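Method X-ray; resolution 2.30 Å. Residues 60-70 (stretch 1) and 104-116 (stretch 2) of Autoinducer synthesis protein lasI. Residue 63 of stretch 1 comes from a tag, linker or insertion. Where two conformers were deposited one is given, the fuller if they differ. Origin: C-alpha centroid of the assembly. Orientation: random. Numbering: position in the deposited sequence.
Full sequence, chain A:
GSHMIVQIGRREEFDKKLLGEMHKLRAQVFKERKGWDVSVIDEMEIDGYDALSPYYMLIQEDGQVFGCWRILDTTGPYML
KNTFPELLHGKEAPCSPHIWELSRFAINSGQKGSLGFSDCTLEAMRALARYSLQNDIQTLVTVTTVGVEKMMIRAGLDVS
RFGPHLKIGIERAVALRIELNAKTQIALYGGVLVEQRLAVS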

ATOM      1  N   GLN A  60      -3.113  13.728   2.443  1.00 48.94           N
ATOM      2  CA  GLN A  60      -4.199  14.656   2.826  1.00 52.60           C
ATOM      3  C   GLN A  60      -4.333  15.903   1.955  1.00 54.48           C
ATOM      4  O   GLN A  60      -3.413  16.307   1.278  1.00 52.95           O
ATOM      5  CB  GLN A  60      -4.072  15.085   4.262  1.00 51.69           C
ATOM      6  CG  GLN A  60      -4.079  13.967   5.217  1.00 56.18           C
ATOM      7  CD  GLN A  60      -3.621  14.506   6.526  1.00 63.59           C
ATOM      8  OE1 GLN A  60      -2.434  14.399   6.832  1.00 64.83           O
ATOM      9  NE2 GLN A  60      -4.547  15.126   7.307  1.00 64.32           N
ATOM     10  N   GLU A  61      -5.508  16.526   2.031  1.00 58.46           N
ATOM     11  CA  GLU A  61      -5.877  17.637   1.167  1.00 60.50           C
ATOM     12  C   GLU A  61      -7.119  18.216   1.778  1.00 62.25           C
ATOM     13  O   GLU A  61      -8.057  17.479   2.137  1.00 62.18           O
ATOM     14  CB  GLU A  61      -6.134  17.171  -0.218  1.00 59.70           C
ATOM     15  CG  GLU A  61      -6.225  18.319  -1.165  1.00 65.94           C
ATOM     16  CD  GLU A  61      -5.784  17.937  -2.580  1.00 75.83           C
ATOM     17  OE1 GLU A  61      -5.422  18.888  -3.345  1.00 77.39           O
ATOM     18  OE2 GLU A  61      -5.808  16.714  -2.937  1.00 77.74           O
ATOM     19  N   ASP A  62      -7.084  19.541   1.962  1.00 64.78           N
ATOM     20  CA  ASP A  62      -8.125  20.314   2.660  1.00 67.86           C
ATOM     21  C   ASP A  62      -8.552  19.671   4.015  1.00 67.06           C
ATOM     22  O   ASP A  62      -9.759  19.613   4.343  1.00 65.95           O
ATOM     23  CB  ASP A  62      -9.333  20.620   1.712  1.00 69.68           C
ATOM     24  CG  ASP A  62      -8.871  21.068   0.251  1.00 77.49           C
ATOM     25  OD1 ASP A  62      -7.861  21.855   0.071  1.00 84.67           O
ATOM     26  OD2 ASP A  62      -9.462  20.660  -0.796  1.00 83.14           O
ATOM     27  N   GLY A  63      -7.557  19.148   4.744  1.00 66.57           N
ATOM     28  CA  GLY A  63      -7.739  18.788   6.149  1.00 66.98           C
ATOM     29  C   GLY A  63      -8.268  17.374   6.331  1.00 67.56           C
ATOM     30  O   GLY A  63      -8.903  16.982   7.313  1.00 67.69           O
ATOM     31  N   GLN A  64      -8.450  16.540   4.845  1.00 54.92           N
ATOM     32  CA  GLN A  64      -9.095  15.235   4.904  1.00 54.19           C
ATOM     33  C   GLN A  64      -8.126  14.249   4.366  1.00 50.39           C
ATOM     34  O   GLN A  64      -7.438  14.548   3.343  1.00 50.18           O
ATOM     35  CB  GLN A  64     -10.357  15.186   4.025  1.00 53.63           C
ATOM     36  CG  GLN A  64     -11.211  16.333   4.347  1.00 62.50           C
ATOM     37  CD  GLN A  64     -12.560  16.210   3.676  1.00 72.55           C
ATOM     38  OE1 GLN A  64     -12.811  16.767   2.582  1.00 75.76           O
ATOM     39  NE2 GLN A  64     -13.446  15.482   4.337  1.00 74.26           N
ATOM     40  N   VAL A  65      -8.158  13.055   4.972  1.00 47.26           N
ATOM     41  CA  VAL A  65      -7.520  11.871   4.350  1.00 43.76           C
ATOM     42  C   VAL A  65      -8.175  11.538   3.026  1.00 43.26           C
ATOM     43  O   VAL A  65      -9.329  11.254   2.994  1.00 43.39           O
ATOM     44  CB  VAL A  65      -7.519  10.721   5.258  1.00 41.10           C
ATOM     45  CG1 VAL A  65      -6.716   9.573   4.587  1.00 44.83           C
ATOM     46  CG2 VAL A  65      -6.791  11.095   6.516  1.00 36.76           C
ATOM     47  N   PHE A  66      -7.437  11.602   1.919  1.00 43.34           N
ATOM     48  CA  PHE A  66      -7.978  11.138   0.611  1.00 42.49           C
ATOM     49  C   PHE A  66      -7.368   9.841   0.162  1.00 39.80           C
ATOM     50  O   PHE A  66      -7.789   9.307  -0.848  1.00 41.96           O
ATOM     51  CB  PHE A  66      -7.765  12.226  -0.515  1.00 44.03           C
ATOM     52  CG  PHE A  66      -8.702  13.339  -0.377  1.00 50.96           C
ATOM     53  CD1 PHE A  66      -8.448  14.385   0.541  1.00 58.49           C
ATOM     54  CD2 PHE A  66      -9.942  13.343  -1.070  1.00 61.97           C
ATOM     55  CE1 PHE A  66      -9.404  15.441   0.732  1.00 62.10           C
ATOM     56  CE2 PHE A  66     -10.921  14.420  -0.868  1.00 62.80           C
ATOM     57  CZ  PHE A  66     -10.647  15.445   0.040  1.00 61.85           C
ATOM     58  N   GLY A  67      -6.340   9.317   0.831  1.00 36.88           N
ATOM     59  CA  GLY A  67      -5.742   8.071   0.364  1.00 34.58           C
ATOM     60  C   GLY A  67      -4.920   7.523   1.496  1.00 35.36           C
ATOM     61  O   GLY A  67      -4.422   8.285   2.342  1.00 37.30           O
ATOM     62  N   CYS A  68      -4.746   6.225   1.560  1.00 35.12           N
ATOM     63  CA  CYS A  68      -4.004   5.634   2.660  1.00 35.40           C
ATOM     64  C   CYS A  68      -3.518   4.279   2.249  1.00 35.54           C
ATOM     65  O   CYS A  68      -4.112   3.713   1.407  1.00 34.88           O
ATOM     66  CB  CYS A  68      -4.882   5.531   3.890  1.00 37.16           C
ATOM     67  SG  CYS A  68      -6.307   4.505   3.713  1.00 39.61           S
ATOM     68  N   TRP A  69      -2.417   3.794   2.830  1.00 34.80           N
ATOM     69  CA  TRP A  69      -1.788   2.580   2.479  1.00 34.98           C
ATOM     70  C   TRP A  69      -1.245   2.101   3.804  1.00 33.99           C
ATOM     71  O   TRP A  69      -0.850   2.902   4.658  1.00 34.25           O
ATOM     72  CB  TRP A  69      -0.608   2.942   1.621  0.50 37.43           C
ATOM     73  CG  TRP A  69      -0.797   2.563   0.258  0.50 45.80           C
ATOM     74  CD1 TRP A  69      -0.272   1.458  -0.332  0.50 55.71           C
ATOM     75  CD2 TRP A  69      -1.588   3.227  -0.749  0.50 52.52           C
ATOM     76  NE1 TRP A  69      -0.691   1.380  -1.644  0.50 60.87           N
ATOM     77  CE2 TRP A  69      -1.498   2.455  -1.922  0.50 57.09           C
ATOM     78  CE3 TRP A  69      -2.368   4.393  -0.776  0.50 57.11           C
ATOM     79  CZ2 TRP A  69      -2.153   2.808  -3.113  0.50 61.45           C
ATOM     80  CZ3 TRP A  69      -3.016   4.759  -1.959  0.50 58.28           C
ATOM     81  CH2 TRP A  69      -2.918   3.958  -3.105  0.50 61.55           C
ATOM     82  N   ARG A  70      -1.163   0.787   3.980  1.00 31.84           N
ATOM     83  CA  ARG A  70      -0.599   0.200   5.198  1.00 29.03           C
ATOM     84  C   ARG A  70       0.677  -0.563   4.782  1.00 29.37           C
ATOM     85  O   ARG A  70       0.722  -1.192   3.706  1.00 32.27           O
ATOM     86  CB  ARG A  70      -1.654  -0.758   5.795  1.00 28.03           C
ATOM     87  CG  ARG A  70      -1.104  -1.529   6.985  1.00 24.44           C
ATOM     88  CD  ARG A  70      -2.173  -2.309   7.716  1.00 27.78           C
ATOM     89  NE  ARG A  70      -2.770  -3.492   7.011  1.00 25.69           N
ATOM     90  CZ  ARG A  70      -3.878  -4.132   7.490  1.00 31.96           C
ATOM     91  NH1 ARG A  70      -4.477  -3.696   8.616  1.00 24.59           N
ATOM     92  NH2 ARG A  70      -4.374  -5.219   6.848  1.00 26.54           N
ATOM     93  N   ARG A 104      -4.176  -2.838   1.851  1.00 30.35           N
ATOM     94  CA  ARG A 104      -5.224  -1.823   2.149  1.00 30.02           C
ATOM     95  C   ARG A 104      -5.065  -0.492   1.421  1.00 32.46           C
ATOM     96  O   ARG A 104      -5.195   0.556   2.043  1.00 31.52           O
ATOM     97  CB  ARG A 104      -5.391  -1.607   3.672  1.00 29.67           C
ATOM     98  CG  ARG A 104      -5.807  -2.864   4.462  1.00 29.78           C
ATOM     99  CD  ARG A 104      -7.143  -3.353   3.925  1.00 31.63           C
ATOM    100  NE  ARG A 104      -7.829  -4.388   4.706  1.00 33.61           N
ATOM    101  CZ  ARG A 104      -8.099  -5.653   4.277  1.00 35.95           C
ATOM    102  NH1 ARG A 104      -7.745  -6.134   3.060  1.00 32.50           N
ATOM    103  NH2 ARG A 104      -8.776  -6.443   5.053  1.00 30.58           N
ATOM    104  N   PHE A 105      -4.854  -0.510   0.093  1.00 33.89           N
ATOM    105  CA  PHE A 105      -4.842   0.708  -0.706  1.00 35.59           C
ATOM    106  C   PHE A 105      -6.182   1.244  -0.749  1.00 35.10           C
ATOM    107  O   PHE A 105      -7.028   0.641  -1.296  1.00 38.95           O
ATOM    108  CB  PHE A 105      -4.359   0.631  -2.204  0.50 35.22           C
ATOM    109  CG  PHE A 105      -3.205  -0.261  -2.455  0.50 29.96           C
ATOM    110  CD1 PHE A 105      -2.466  -0.777  -1.399  0.50 32.18           C
ATOM    111  CD2 PHE A 105      -2.946  -0.697  -3.742  0.50 28.02           C
ATOM    112  CE1 PHE A 105      -1.415  -1.724  -1.614  0.50 30.45           C
ATOM    113  CE2 PHE A 105      -1.876  -1.599  -3.972  0.50 30.89           C
ATOM    114  CZ  PHE A 105      -1.117  -2.098  -2.859  0.50 26.74           C
ATOM    115  N   ALA A 106      -6.406   2.424  -0.261  1.00 34.25           N
ATOM    116  CA  ALA A 106      -7.736   2.953  -0.231  1.00 34.56           C
ATOM    117  C   ALA A 106      -7.638   4.434  -0.640  1.00 37.32           C
ATOM    118  O   ALA A 106      -6.933   5.205   0.014  1.00 34.10           O
ATOM    119  CB  ALA A 106      -8.368   2.822   1.268  1.00 33.73           C
ATOM    120  N   ILE A 107      -8.362   4.814  -1.710  1.00 40.56           N
ATOM    121  CA  ILE A 107      -8.370   6.194  -2.259  1.00 45.07           C
ATOM    122  C   ILE A 107      -9.784   6.693  -2.345  1.00 46.88           C
ATOM    123  O   ILE A 107     -10.645   6.043  -2.919  1.00 47.51           O
ATOM    124  CB  ILE A 107      -7.611   6.292  -3.661  1.00 45.81           C
ATOM    125  CG1 ILE A 107      -6.126   6.052  -3.450  1.00 45.40           C
ATOM    126  CG2 ILE A 107      -7.712   7.706  -4.253  1.00 47.32           C
ATOM    127  CD1 ILE A 107      -5.367   6.236  -4.624  1.00 51.69           C
ATOM    128  N   ASN A 108     -10.023   7.836  -1.744  1.00 51.06           N
ATOM    129  CA  ASN A 108     -11.322   8.419  -1.773  1.00 57.18           C
ATOM    130  C   ASN A 108     -11.702   8.681  -3.254  1.00 61.54           C
ATOM    131  O   ASN A 108     -10.958   9.401  -4.063  1.00 62.22           O
ATOM    132  CB  ASN A 108     -11.384   9.702  -0.982  1.00 56.49           C
ATOM    133  CG  ASN A 108     -12.786  10.330  -1.023  1.00 64.90           C
ATOM    134  OD1 ASN A 108     -13.820   9.635  -1.165  1.00 71.57           O
ATOM    135  ND2 ASN A 108     -12.835  11.640  -0.888  1.00 71.13           N
ATOM    136  N   SER A 109     -12.848   8.091  -3.605  1.00 64.58           N
ATOM    137  CA  SER A 109     -13.294   8.132  -5.002  1.00 69.27           C
ATOM    138  C   SER A 109     -14.159   9.392  -5.441  1.00 70.81           C
ATOM    139  O   SER A 109     -14.055   9.746  -6.649  1.00 71.94           O
ATOM    140  CB  SER A 109     -14.020   6.824  -5.285  1.00 69.61           C
ATOM    141  OG  SER A 109     -15.326   6.894  -4.699  1.00 69.51           O
ATOM    142  N   GLY A 110     -14.947  10.002  -4.497  1.00 71.44           N
ATOM    143  CA  GLY A 110     -15.723  11.238  -4.641  1.00 74.69           C
ATOM    144  C   GLY A 110     -15.132  12.426  -5.437  1.00 77.86           C
ATOM    145  O   GLY A 110     -14.005  12.359  -6.026  1.00 76.84           O
ATOM    146  N   GLN A 111     -15.908  13.527  -5.457  1.00 81.48           N
ATOM    147  CA  GLN A 111     -15.591  14.819  -6.195  1.00 85.81           C
ATOM    148  C   GLN A 111     -14.346  15.654  -5.782  1.00 88.00           C
ATOM    149  O   GLN A 111     -13.693  16.372  -6.617  1.00 87.44           O
ATOM    150  CB  GLN A 111     -16.781  15.781  -6.143  1.00 85.91           C
ATOM    151  CG  GLN A 111     -17.957  15.347  -6.990  1.00 88.34           C
ATOM    152  CD  GLN A 111     -19.208  16.197  -6.748  1.00 90.37           C
ATOM    153  OE1 GLN A 111     -19.855  16.095  -5.689  1.00 88.38           O
ATOM    154  NE2 GLN A 111     -19.558  17.024  -7.746  1.00 92.80           N
ATOM    155  N   LYS A 112     -14.052  15.532  -4.482  1.00 90.93           N
ATOM    156  CA  LYS A 112     -13.105  16.368  -3.761  1.00 93.12           C
ATOM    157  C   LYS A 112     -11.631  15.879  -3.911  1.00 93.95           C
ATOM    158  O   LYS A 112     -10.712  16.580  -3.480  1.00 94.20           O
ATOM    159  CB  LYS A 112     -13.597  16.540  -2.294  1.00 93.71           C
ATOM    160  CG  LYS A 112     -15.083  17.074  -2.142  1.00 96.31           C
ATOM    161  CD  LYS A 112     -15.734  16.704  -0.773  1.00100.56           C
ATOM    162  CE  LYS A 112     -16.671  17.866  -0.249  1.00103.62           C
ATOM    163  NZ  LYS A 112     -17.149  17.686   1.203  1.00104.33           N
ATOM    164  N   GLY A 113     -11.418  14.708  -4.542  1.00 95.12           N
ATOM    165  CA  GLY A 113     -10.080  14.245  -4.909  1.00 96.58           C
ATOM    166  C   GLY A 113      -9.391  15.201  -5.902  1.00 97.65           C
ATOM    167  O   GLY A 113      -9.500  15.005  -7.130  1.00 97.88           O
ATOM    168  N   SER A 114      -8.691  16.232  -5.392  1.00 97.92           N
ATOM    169  CA  SER A 114      -8.182  17.342  -6.243  1.00 97.99           C
ATOM    170  C   SER A 114      -6.882  17.055  -6.970  1.00 97.43           C
ATOM    171  O   SER A 114      -6.232  17.987  -7.412  1.00 97.21           O
ATOM    172  CB  SER A 114      -7.923  18.663  -5.458  1.00 98.55           C
ATOM    173  OG  SER A 114      -8.754  18.874  -4.310  1.00 99.92           O
ATOM    174  N   LEU A 115      -6.444  15.809  -7.058  1.00 97.50           N
ATOM    175  CA  LEU A 115      -5.210  15.569  -7.818  1.00 97.89           C
ATOM    176  C   LEU A 115      -5.404  14.682  -9.048  1.00 97.20           C
ATOM    177  O   LEU A 115      -4.690  14.796 -10.064  1.00 97.27           O
ATOM    178  CB  LEU A 115      -4.078  15.004  -6.938  1.00 98.73           C
ATOM    179  CG  LEU A 115      -2.935  14.232  -7.677  1.00100.81           C
ATOM    180  CD1 LEU A 115      -1.925  15.169  -8.476  1.00101.88           C
ATOM    181  CD2 LEU A 115      -2.171  13.204  -6.806  1.00101.35           C
ATOM    182  N   GLY A 116      -6.348  13.769  -8.946  1.00 96.90           N
ATOM    183  CA  GLY A 116      -6.452  12.721  -9.942  1.00 96.23           C
ATOM    184  C   GLY A 116      -6.390  11.466  -9.116  1.00 95.84           C
ATOM    185  O   GLY A 116      -6.783  11.479  -7.901  1.00 95.47           O
TER

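The most unusual feature is a pair of like charges close together: Arg70 NH2 lies over one face of the Arg104 guanidinium, 4.1 Å from Arg104 NE, and it also sits 3.6 Å from Arg104 CG, which lies over one face of the Arg70 guanidinium. Hydrogen bonds elsewhere in the structure satisfy both groups.

The two strands run antiparallel, their axes at 169° and 4.7 Å apart at closest approach. Three backbone hydrogen bonds fix the register: Asn108 N to Phe66 O (2.8 Å, 164° at the hydrogen), Ala106 N to Cys68 O (3.1 Å, 161°) and Cys68 N to Ala106 O (2.9 Å), the last more bent at 139°. Cys68 and Ala106 thus form a hydrogen-bonded pair, with SG of Cys68 3.6 Å from CB of Ala106 on their shared face. Gly67 and Ile107 form the adjoining non-hydrogen-bonded pair; here Gly67 CA approaches Ala106 O to 3.1 Å, a CA-H...O contact.

Trp69 and Phe105 make an offset stack: the five-membered ring and the Phe105 ring have centroids 4.0 Å apart and planes inclined by 19°. Phe105 CB covers the Trp69 six-membered ring, 3.6 Å from its centroid, while Ile107 CD1 meets the indole edge at CH2 of Trp69 (3.7 Å). Beyond the strand pairing, Phe66 CE2 reaches Lys112 CB at 3.7 Å, extending the contact into the poorly ordered loop.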